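Local coordinates for protein probable ss-1,3-N-acetylglucosaminyltransferase (Staphylococcus aureus subsp. aureus N315, PDB 6H21) that is probably a glycosyltransferase of family 2, with a GT-A domain joined to a largely helical TarS-type linker domain, at residues I308-R313 with L327-Q332. Sequence-based numbering, arbitrary orientation.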
ATOM      1  N   ILE C 308     -20.544   6.661  -1.340  1.00 29.91           N
ATOM      2  CA  ILE C 308     -19.554   7.631  -1.840  1.00 29.98           C
ATOM      3  C   ILE C 308     -19.571   7.645  -3.375  1.00 29.72           C
ATOM      4  O   ILE C 308     -19.331   8.690  -3.970  1.00 29.25           O
ATOM      5  CB  ILE C 308     -18.148   7.387  -1.256  1.00 30.26           C
ATOM      6  CG1 ILE C 308     -18.149   7.568   0.259  1.00 31.07           C
ATOM      7  CG2 ILE C 308     -17.111   8.299  -1.895  1.00 30.47           C
ATOM      8  CD1 ILE C 308     -18.471   8.986   0.671  1.00 31.82           C
ATOM      9  N   ASN C 309     -19.935   6.518  -4.007  1.00 29.91           N
ATOM     10  CA  ASN C 309     -19.901   6.414  -5.466  1.00 30.26           C
ATOM     11  C   ASN C 309     -21.085   7.131  -6.104  1.00 31.20           C
ATOM     12  O   ASN C 309     -21.154   7.224  -7.309  1.00 31.83           O
ATOM     13  CB  ASN C 309     -19.787   4.971  -5.954  1.00 30.34           C
ATOM     14  CG  ASN C 309     -18.340   4.518  -5.931  1.00 29.84           C
ATOM     15  OD1 ASN C 309     -17.442   5.329  -6.117  1.00 29.82           O
ATOM     16  ND2 ASN C 309     -18.108   3.257  -5.624  1.00 29.74           N
ATOM     17  N   LYS C 310     -22.004   7.641  -5.288  1.00 31.48           N
ATOM     18  CA  LYS C 310     -23.051   8.513  -5.793  1.00 32.47           C
ATOM     19  C   LYS C 310     -22.595   9.977  -5.737  1.00 31.91           C
ATOM     20  O   LYS C 310     -23.306  10.862  -6.192  1.00 32.75           O
ATOM     21  CB  LYS C 310     -24.328   8.288  -4.990  1.00 33.64           C
ATOM     22  CG  LYS C 310     -24.965   6.929  -5.200  1.00 34.89           C
ATOM     23  CD  LYS C 310     -26.124   6.704  -4.245  1.00 36.24           C
ATOM     24  CE  LYS C 310     -26.683   5.304  -4.340  1.00 37.77           C
ATOM     25  NZ  LYS C 310     -27.817   5.138  -3.406  1.00 39.89           N
ATOM     26  N   VAL C 311     -21.423  10.232  -5.158  1.00 30.83           N
ATOM     27  CA  VAL C 311     -20.921  11.583  -5.043  1.00 30.82           C
ATOM     28  C   VAL C 311     -20.013  11.813  -6.243  1.00 30.74           C
ATOM     29  O   VAL C 311     -19.173  10.980  -6.530  1.00 30.32           O
ATOM     30  CB  VAL C 311     -20.203  11.812  -3.703  1.00 30.26           C
ATOM     31  CG1 VAL C 311     -19.749  13.251  -3.554  1.00 30.55           C
ATOM     32  CG2 VAL C 311     -21.077  11.392  -2.540  1.00 30.25           C
ATOM     33  N   PRO C 312     -20.194  12.893  -7.031  1.00 31.45           N
ATOM     34  CA  PRO C 312     -19.292  13.156  -8.154  1.00 31.61           C
ATOM     35  C   PRO C 312     -17.815  13.198  -7.734  1.00 31.11           C
ATOM     36  O   PRO C 312     -17.468  13.730  -6.682  1.00 30.56           O
ATOM     37  CB  PRO C 312     -19.763  14.515  -8.690  1.00 32.59           C
ATOM     38  CG  PRO C 312     -21.219  14.617  -8.257  1.00 32.92           C
ATOM     39  CD  PRO C 312     -21.295  13.871  -6.945  1.00 32.10           C
ATOM     40  N   ARG C 313     -16.981  12.595  -8.581  1.00 31.10           N
ATOM     41  CA  ARG C 313     -15.553  12.514  -8.397  1.00 30.80           C
ATOM     42  C   ARG C 313     -14.952  13.924  -8.438  1.00 31.58           C
ATOM     43  O   ARG C 313     -13.911  14.146  -7.866  1.00 31.61           O
ATOM     44  CB  ARG C 313     -14.951  11.599  -9.464  1.00 30.56           C
ATOM     45  CG  ARG C 313     -14.980  10.129  -9.073  1.00 29.76           C
ATOM     46  CD  ARG C 313     -14.247   9.234 -10.055  1.00 29.34           C
ATOM     47  NE  ARG C 313     -14.163   7.874  -9.539  1.00 28.60           N
ATOM     48  CZ  ARG C 313     -13.190   7.422  -8.755  1.00 28.08           C
ATOM     49  NH1 ARG C 313     -12.283   8.254  -8.268  1.00 28.07           N
ATOM     50  NH2 ARG C 313     -13.148   6.144  -8.429  1.00 27.58           N
ATOM     51  N   LEU C 327      -9.802   7.578   0.433  1.00 27.36           N
ATOM     52  CA  LEU C 327     -10.995   7.888  -0.297  1.00 27.17           C
ATOM     53  C   LEU C 327     -11.070   7.040  -1.569  1.00 26.81           C
ATOM     54  O   LEU C 327     -12.118   6.509  -1.874  1.00 26.61           O
ATOM     55  CB  LEU C 327     -11.048   9.390  -0.616  1.00 27.51           C
ATOM     56  CG  LEU C 327     -12.234   9.832  -1.473  1.00 27.48           C
ATOM     57  CD1 LEU C 327     -13.539   9.465  -0.793  1.00 27.56           C
ATOM     58  CD2 LEU C 327     -12.187  11.331  -1.724  1.00 28.01           C
ATOM     59  N   GLU C 328      -9.967   6.919  -2.310  1.00 26.87           N
ATOM     60  CA  GLU C 328      -9.983   6.089  -3.512  1.00 26.69           C
ATOM     61  C   GLU C 328     -10.247   4.619  -3.140  1.00 26.07           C
ATOM     62  O   GLU C 328     -10.927   3.936  -3.847  1.00 25.74           O
ATOM     63  CB  GLU C 328      -8.699   6.262  -4.333  1.00 27.03           C
ATOM     64  CG  GLU C 328      -8.829   5.667  -5.733  1.00 27.48           C
ATOM     65  CD  GLU C 328     -10.022   6.173  -6.530  1.00 28.02           C
ATOM     66  OE1 GLU C 328     -10.173   7.407  -6.610  1.00 29.34           O
ATOM     67  OE2 GLU C 328     -10.817   5.355  -7.044  1.00 28.54           O
ATOM     68  N   ALA C 329      -9.669   4.145  -2.040  1.00 26.03           N
ATOM     69  CA  ALA C 329      -9.842   2.776  -1.625  1.00 25.93           C
ATOM     70  C   ALA C 329     -11.321   2.505  -1.303  1.00 25.95           C
ATOM     71  O   ALA C 329     -11.831   1.452  -1.650  1.00 25.71           O
ATOM     72  CB  ALA C 329      -8.946   2.467  -0.461  1.00 26.37           C
ATOM     73  N   ILE C 330     -11.982   3.461  -0.645  1.00 26.07           N
ATOM     74  CA  ILE C 330     -13.438   3.356  -0.370  1.00 26.34           C
ATOM     75  C   ILE C 330     -14.209   3.319  -1.690  1.00 26.30           C
ATOM     76  O   ILE C 330     -15.095   2.455  -1.877  1.00 26.57           O
ATOM     77  CB  ILE C 330     -13.904   4.465   0.584  1.00 26.49           C
ATOM     78  CG1 ILE C 330     -13.257   4.271   1.955  1.00 26.83           C
ATOM     79  CG2 ILE C 330     -15.438   4.507   0.670  1.00 26.75           C
ATOM     80  CD1 ILE C 330     -13.254   5.488   2.822  1.00 27.07           C
ATOM     81  N   ARG C 331     -13.869   4.213  -2.629  1.00 26.25           N
ATOM     82  CA  ARG C 331     -14.545   4.213  -3.935  1.00 26.39           C
ATOM     83  C   ARG C 331     -14.386   2.849  -4.617  1.00 26.56           C
ATOM     84  O   ARG C 331     -15.320   2.375  -5.237  1.00 26.76           O
ATOM     85  CB  ARG C 331     -14.054   5.317  -4.878  1.00 26.31           C
ATOM     86  CG  ARG C 331     -14.464   6.724  -4.463  1.00 26.56           C
ATOM     87  CD  ARG C 331     -14.291   7.740  -5.568  1.00 26.79           C
ATOM     88  NE  ARG C 331     -14.837   9.048  -5.229  1.00 27.16           N
ATOM     89  CZ  ARG C 331     -16.087   9.435  -5.423  1.00 27.60           C
ATOM     90  NH1 ARG C 331     -16.436  10.670  -5.097  1.00 27.98           N
ATOM     91  NH2 ARG C 331     -16.975   8.585  -5.908  1.00 27.63           N
ATOM     92  N   GLN C 332     -13.193   2.246  -4.508  1.00 26.65           N
ATOM     93  CA  GLN C 332     -12.892   0.974  -5.181  1.00 26.90           C
ATOM     94  C   GLN C 332     -13.463  -0.220  -4.397  1.00 27.36           C
ATOM     95  O   GLN C 332     -13.397  -1.333  -4.891  1.00 27.75           O
ATOM     96  CB  GLN C 332     -11.375   0.792  -5.342  1.00 26.94           C
ATOM     97  CG  GLN C 332     -10.721   1.838  -6.247  1.00 27.03           C
ATOM     98  CD  GLN C 332     -11.203   1.768  -7.674  1.00 27.33           C
ATOM     99  OE1 GLN C 332     -11.545   0.706  -8.170  1.00 28.01           O
ATOM    100  NE2 GLN C 332     -11.272   2.907  -8.340  1.00 27.73           N
TER
HETATM  101  O   HOH W   1     -18.970   9.283  -8.367  1.00 41.52           O
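Arg-331 of helix 324-332 reaches between Ile-308 and Arg-313 of the loop, its chain extended from CG to NE. CB and CG pass beside OD1 of Asn-309, with Arg-331 CB 3.6 Å from Asn-309 OD1. CD then lies over one face of the Arg-313 guanidinium, displaced toward its rim, with Arg-331 CD 3.4 Å from Arg-313 CZ. NE turns to a partner beyond the two segments, forming a salt bridge with Asp-316, whose charge probably eases the approach of the two arginines. At the tip, the guanidinium is sandwiched: Ile-308 CG2 sits over the centre of one face, Arg-313 CG over the centre of the other. Its edge serves the turn: Arg-331 NH1 donates to Val-311 O at 3.1 Å, from above the carbonyl plane, while Arg-331 NH2 reaches a lone pair of Asn-309 OD1 at 3.3 Å. The same asparagine answers through Asn-309 ND2, which gives an almost straight bond of 2.9 Å to Arg-331 O, so one amide holds both ends of this residue.

Arg-313 runs antiparallel to it and forms a bidentate, end-on salt bridge with Glu-328, the two planes only 11° apart. Arg-313 NH1 to Glu-328 OE1 and Arg-313 NH2 to Glu-328 OE2, each 2.8 Å, use the syn lone pairs; Gln-332 NE2 donates to Glu-328 OE2 from the anti side. Tyr-294 of the second subunit adds a cation-pi contact to Arg-313.

A type I beta turn begins at Ile-308, the last residue of helix 294-308; a buried arginine ties this interhelical loop to the next helix of the TarS linker domain.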